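PDB 6GSZ: alpha-L-rhamnosidase from Aspergillus terreus, which probably hydrolyses terminal non-reducing alpha-L-rhamnose residues from alpha-L-rhamnosides. Local coordinates for residues L468-T480 / I526-L538. Residues are numbered along the deposited sequence; the frame is centred on the assembly and turned at random.
Sequences LGWTGDIHAFSRT and IWGDAIVGVPWQL. With BGC (beta-D-glucopyranose), chain B.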
loop_
_atom_site.group_PDB
_atom_site.type_symbol
_atom_site.label_atom_id
_atom_site.label_comp_id
_atom_site.label_asym_id
_atom_site.label_seq_id
_atom_site.Cartn_x
_atom_site.Cartn_y
_atom_site.Cartn_z
ATOM N N LEU A 468 2.068 -4.282 11.275
ATOM C CA LEU A 468 1.534 -5.552 10.815
ATOM C C LEU A 468 0.415 -5.290 9.800
ATOM O O LEU A 468 -0.187 -4.172 9.760
ATOM C CB LEU A 468 0.951 -6.326 12.005
ATOM C CG LEU A 468 1.905 -6.510 13.185
ATOM C CD1 LEU A 468 1.204 -7.192 14.341
ATOM C CD2 LEU A 468 3.181 -7.279 12.783
ATOM N N GLY A 469 0.132 -6.328 9.018
ATOM C CA GLY A 469 -0.899 -6.189 7.969
ATOM C C GLY A 469 -2.320 -6.311 8.494
ATOM O O GLY A 469 -3.009 -7.294 8.218
ATOM N N TRP A 470 -2.695 -5.352 9.345
ATOM C CA TRP A 470 -4.010 -5.391 9.997
ATOM C C TRP A 470 -5.164 -5.308 8.972
ATOM O O TRP A 470 -5.270 -4.387 8.154
ATOM C CB TRP A 470 -4.105 -4.295 11.042
ATOM C CG TRP A 470 -3.471 -4.671 12.353
ATOM C CD1 TRP A 470 -2.235 -4.321 12.811
ATOM C CD2 TRP A 470 -4.087 -5.436 13.392
ATOM N NE1 TRP A 470 -2.052 -4.823 14.069
ATOM C CE2 TRP A 470 -3.160 -5.531 14.450
ATOM C CE3 TRP A 470 -5.323 -6.051 13.516
ATOM C CZ2 TRP A 470 -3.462 -6.207 15.623
ATOM C CZ3 TRP A 470 -5.630 -6.726 14.670
ATOM C CH2 TRP A 470 -4.687 -6.816 15.712
ATOM N N THR A 471 -6.006 -6.330 9.028
ATOM C CA THR A 471 -7.054 -6.540 8.021
ATOM C C THR A 471 -8.145 -5.464 8.052
ATOM O O THR A 471 -8.588 -4.991 7.022
ATOM C CB THR A 471 -7.581 -7.969 8.177
ATOM O OG1 THR A 471 -7.974 -8.227 9.533
ATOM C CG2 THR A 471 -6.549 -8.969 7.724
ATOM N N GLY A 472 -8.618 -5.098 9.245
ATOM C CA GLY A 472 -9.705 -4.153 9.312
ATOM C C GLY A 472 -9.293 -2.791 8.774
ATOM O O GLY A 472 -10.075 -2.097 8.095
ATOM N N ASP A 473 -8.064 -2.347 9.051
ATOM C CA ASP A 473 -7.622 -1.027 8.674
ATOM C C ASP A 473 -7.642 -0.884 7.136
ATOM O O ASP A 473 -8.088 0.140 6.617
ATOM C CB ASP A 473 -6.218 -0.721 9.214
ATOM C CG ASP A 473 -6.040 -0.851 10.714
ATOM O OD1 ASP A 473 -6.494 -1.887 11.264
ATOM O OD2 ASP A 473 -5.483 0.099 11.316
ATOM N N ILE A 474 -7.135 -1.895 6.421
ATOM C CA ILE A 474 -7.111 -1.814 4.973
ATOM C C ILE A 474 -8.520 -1.966 4.397
ATOM O O ILE A 474 -8.817 -1.375 3.375
ATOM C CB ILE A 474 -6.043 -2.731 4.341
ATOM C CG1 ILE A 474 -5.932 -2.505 2.839
ATOM C CG2 ILE A 474 -6.276 -4.180 4.665
ATOM C CD1 ILE A 474 -5.565 -1.073 2.442
ATOM N N HIS A 475 -9.375 -2.725 5.064
ATOM C CA HIS A 475 -10.773 -2.788 4.645
ATOM C C HIS A 475 -11.357 -1.365 4.639
ATOM O O HIS A 475 -11.982 -0.927 3.657
ATOM C CB HIS A 475 -11.554 -3.772 5.521
ATOM C CG HIS A 475 -12.969 -4.024 5.099
ATOM N ND1 HIS A 475 -13.808 -4.803 5.888
ATOM C CD2 HIS A 475 -13.722 -3.560 4.080
ATOM C CE1 HIS A 475 -15.025 -4.835 5.326
ATOM N NE2 HIS A 475 -14.983 -4.095 4.217
ATOM N N ALA A 476 -11.178 -0.633 5.724
ATOM C CA ALA A 476 -11.712 0.723 5.845
ATOM C C ALA A 476 -11.084 1.703 4.849
ATOM O O ALA A 476 -11.784 2.563 4.299
ATOM C CB ALA A 476 -11.506 1.246 7.263
ATOM N N PHE A 477 -9.789 1.562 4.585
ATOM C CA PHE A 477 -9.029 2.601 3.854
ATOM C C PHE A 477 -8.972 2.362 2.328
ATOM O O PHE A 477 -8.628 3.300 1.615
ATOM C CB PHE A 477 -7.608 2.709 4.431
ATOM C CG PHE A 477 -6.818 3.870 3.878
ATOM C CD1 PHE A 477 -7.209 5.179 4.148
ATOM C CD2 PHE A 477 -5.672 3.654 3.120
ATOM C CE1 PHE A 477 -6.516 6.246 3.610
ATOM C CE2 PHE A 477 -4.974 4.728 2.583
ATOM C CZ PHE A 477 -5.397 6.019 2.842
ATOM N N SER A 478 -9.225 1.146 1.819
ATOM C CA SER A 478 -8.810 0.870 0.417
ATOM C C SER A 478 -9.604 1.732 -0.613
ATOM O O SER A 478 -9.028 2.046 -1.658
ATOM C CB SER A 478 -8.842 -0.618 0.076
ATOM O OG SER A 478 -10.102 -1.027 -0.378
ATOM N N ARG A 479 -10.855 2.171 -0.312
ATOM C CA ARG A 479 -11.559 3.023 -1.234
ATOM C C ARG A 479 -10.781 4.327 -1.473
ATOM O O ARG A 479 -10.709 4.844 -2.603
ATOM C CB ARG A 479 -12.962 3.296 -0.683
ATOM C CG ARG A 479 -13.893 4.106 -1.568
ATOM C CD ARG A 479 -15.255 4.081 -0.915
ATOM N NE ARG A 479 -16.242 4.904 -1.595
ATOM C CZ ARG A 479 -17.549 4.883 -1.257
ATOM N NH1 ARG A 479 -18.018 4.023 -0.347
ATOM N NH2 ARG A 479 -18.387 5.698 -1.869
ATOM N N THR A 480 -10.214 4.875 -0.406
ATOM C CA THR A 480 -9.354 6.034 -0.461
ATOM C C THR A 480 -8.016 5.688 -1.172
ATOM O O THR A 480 -7.545 6.383 -2.087
ATOM C CB THR A 480 -9.115 6.604 0.948
ATOM O OG1 THR A 480 -10.370 6.936 1.556
ATOM C CG2 THR A 480 -8.215 7.827 0.887
ATOM N N ILE A 526 -15.513 -7.067 10.160
ATOM C CA ILE A 526 -14.746 -5.907 9.640
ATOM C C ILE A 526 -13.314 -6.339 9.286
ATOM O O ILE A 526 -12.903 -6.164 8.168
ATOM C CB ILE A 526 -14.783 -4.671 10.559
ATOM C CG1 ILE A 526 -16.222 -4.331 10.989
ATOM C CG2 ILE A 526 -14.105 -3.496 9.860
ATOM C CD1 ILE A 526 -16.287 -3.281 12.051
ATOM N N TRP A 527 -12.584 -6.819 10.295
ATOM C CA TRP A 527 -11.248 -7.415 10.148
ATOM C C TRP A 527 -11.378 -8.672 9.283
ATOM O O TRP A 527 -10.852 -8.670 8.175
ATOM C CB TRP A 527 -10.679 -7.676 11.552
ATOM C CG TRP A 527 -10.050 -6.451 12.148
ATOM C CD1 TRP A 527 -8.713 -6.217 12.294
ATOM C CD2 TRP A 527 -10.697 -5.272 12.673
ATOM N NE1 TRP A 527 -8.497 -4.987 12.839
ATOM C CE2 TRP A 527 -9.696 -4.370 13.064
ATOM C CE3 TRP A 527 -12.031 -4.870 12.833
ATOM C CZ2 TRP A 527 -9.965 -3.118 13.616
ATOM C CZ3 TRP A 527 -12.299 -3.622 13.364
ATOM C CH2 TRP A 527 -11.284 -2.755 13.760
ATOM N N GLY A 528 -12.175 -9.660 9.685
ATOM C CA GLY A 528 -12.300 -10.826 8.863
ATOM C C GLY A 528 -12.965 -10.525 7.521
ATOM O O GLY A 528 -12.664 -11.155 6.503
ATOM N N ASP A 529 -13.901 -9.565 7.551
ATOM C CA ASP A 529 -14.624 -9.159 6.351
ATOM C C ASP A 529 -13.701 -8.549 5.293
ATOM O O ASP A 529 -14.146 -8.374 4.158
ATOM C CB ASP A 529 -15.776 -8.219 6.667
ATOM C CG ASP A 529 -16.911 -8.925 7.408
ATOM O OD1 ASP A 529 -17.428 -9.942 6.846
ATOM O OD2 ASP A 529 -17.265 -8.413 8.496
ATOM N N ALA A 530 -12.437 -8.217 5.625
ATOM C CA ALA A 530 -11.522 -7.725 4.608
ATOM C C ALA A 530 -11.383 -8.662 3.407
ATOM O O ALA A 530 -11.097 -8.180 2.280
ATOM C CB ALA A 530 -10.163 -7.459 5.194
ATOM N N ILE A 531 -11.532 -9.974 3.653
ATOM C CA ILE A 531 -11.347 -10.959 2.578
ATOM C C ILE A 531 -12.464 -10.865 1.510
ATOM O O ILE A 531 -12.310 -11.440 0.421
ATOM C CB ILE A 531 -11.205 -12.380 3.172
ATOM C CG1 ILE A 531 -10.564 -13.387 2.220
ATOM C CG2 ILE A 531 -12.527 -12.881 3.743
ATOM C CD1 ILE A 531 -9.164 -13.076 1.894
ATOM N N VAL A 532 -13.556 -10.169 1.857
ATOM C CA VAL A 532 -14.646 -9.833 0.909
ATOM C C VAL A 532 -14.468 -8.396 0.421
ATOM O O VAL A 532 -14.556 -8.111 -0.767
ATOM C CB VAL A 532 -16.039 -10.017 1.554
ATOM C CG1 VAL A 532 -17.154 -9.752 0.531
ATOM C CG2 VAL A 532 -16.224 -11.406 2.141
ATOM N N GLY A 533 -14.352 -7.490 1.379
ATOM C CA GLY A 533 -14.414 -6.045 1.102
ATOM C C GLY A 533 -13.258 -5.528 0.257
ATOM O O GLY A 533 -13.392 -4.623 -0.577
ATOM N N VAL A 534 -12.030 -5.999 0.561
ATOM C CA VAL A 534 -10.871 -5.495 -0.182
ATOM C C VAL A 534 -10.978 -5.970 -1.642
ATOM O O VAL A 534 -10.840 -5.148 -2.546
ATOM C CB VAL A 534 -9.522 -5.772 0.496
ATOM C CG1 VAL A 534 -8.369 -5.232 -0.325
ATOM C CG2 VAL A 534 -9.516 -5.098 1.858
ATOM N N PRO A 535 -11.246 -7.259 -1.939
ATOM C CA PRO A 535 -11.559 -7.685 -3.315
ATOM C C PRO A 535 -12.697 -6.896 -3.985
ATOM O O PRO A 535 -12.553 -6.510 -5.168
ATOM C CB PRO A 535 -11.885 -9.174 -3.170
ATOM C CG PRO A 535 -11.015 -9.587 -1.998
ATOM C CD PRO A 535 -11.162 -8.426 -1.038
ATOM N N TRP A 536 -13.787 -6.664 -3.247
ATOM C CA TRP A 536 -14.911 -5.954 -3.874
ATOM C C TRP A 536 -14.444 -4.560 -4.333
ATOM O O TRP A 536 -14.715 -4.124 -5.457
ATOM C CB TRP A 536 -16.064 -5.834 -2.878
ATOM C CG TRP A 536 -17.260 -5.064 -3.375
ATOM C CD1 TRP A 536 -18.311 -5.538 -4.080
ATOM C CD2 TRP A 536 -17.503 -3.676 -3.163
ATOM N NE1 TRP A 536 -19.211 -4.539 -4.316
ATOM C CE2 TRP A 536 -18.722 -3.365 -3.810
ATOM C CE3 TRP A 536 -16.760 -2.657 -2.577
ATOM C CZ2 TRP A 536 -19.220 -2.064 -3.830
ATOM C CZ3 TRP A 536 -17.243 -1.369 -2.598
ATOM C CH2 TRP A 536 -18.463 -1.084 -3.214
ATOM N N GLN A 537 -13.758 -3.839 -3.446
ATOM C CA GLN A 537 -13.251 -2.506 -3.754
ATOM C C GLN A 537 -12.201 -2.543 -4.880
ATOM O O GLN A 537 -12.057 -1.579 -5.668
ATOM C CB GLN A 537 -12.786 -1.755 -2.522
ATOM C CG GLN A 537 -12.301 -0.343 -2.801
ATOM C CD GLN A 537 -13.392 0.555 -3.356
ATOM O OE1 GLN A 537 -14.373 0.795 -2.677
ATOM N NE2 GLN A 537 -13.155 1.098 -4.550
ATOM N N LEU A 538 -11.338 -3.572 -4.851
ATOM C CA LEU A 538 -10.316 -3.663 -5.849
ATOM C C LEU A 538 -10.962 -3.739 -7.241
ATOM O O LEU A 538 -10.425 -3.184 -8.201
ATOM C CB LEU A 538 -9.415 -4.864 -5.533
ATOM C CG LEU A 538 -8.031 -4.832 -6.124
ATOM C CD1 LEU A 538 -7.210 -3.645 -5.612
ATOM C CD2 LEU A 538 -7.346 -6.148 -5.818
HETATM C C2 BGC B . -4.776 -1.646 14.320
HETATM C C3 BGC B . -6.143 -2.158 14.675
HETATM C C4 BGC B . -6.225 -3.246 15.723
HETATM C C5 BGC B . -5.413 -2.759 16.823
HETATM C C6 BGC B . -5.534 -3.821 17.898
HETATM C C1 BGC B . -3.994 -1.347 15.587
HETATM O O1 BGC B . -2.768 -0.744 15.226
HETATM O O2 BGC B . -4.858 -0.333 13.819
HETATM O O3 BGC B . -6.614 -2.780 13.602
HETATM O O4 BGC B . -7.544 -3.636 16.172
HETATM O O5 BGC B . -4.020 -2.450 16.494
HETATM O O6 BGC B . -4.640 -3.480 18.963
HETATM O O HOH W 1 -11.804 -2.265 1.290
HETATM O O HOH W 2 -9.372 -2.556 -2.589
#
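H475 meets I526, and G472 meets W527, in this buried contact, in which helices 471-480 and 530-538 run nearly parallel, their axes 8.9 Å apart at a crossing angle of 17°. With CG anti to the backbone N (chi1 -174°), the imidazole of H475 reaches I526, the residue just before the W527-A530 turn. H475 ND1 donates to I526 O (2.8 Å) in an almost straight bond, lying in the ring plane and directed at a carbonyl lone pair. D529 O sits over one face of this ring, and H475 NE2 comes to 3.7 Å from G533 CA, where the lack of a side chain makes room for the ring. D529 OD2 accepts from I526 N, tying the turn to the residue before it, while OD1 is held by S609 and W558. The indole of W527 lies flat against G472, whose CA stands over the five-membered ring, 3.5 Å from its centroid, as a CH-pi contact. Further along, Q537 sets CG 3.3 Å from S478 OG, while two waters link that hydroxyl to V534 O and H475 O. At the opposite end, W527 NE1 and D473 OD1 both bind O3 of the glucose, D473 OD2 takes its O2, and one face of the W470 indole packs against the sugar at C4. The H475 bond holds the backbone just before W527 and G472 backs its indole, consistent with keeping the N-H toward the ligand.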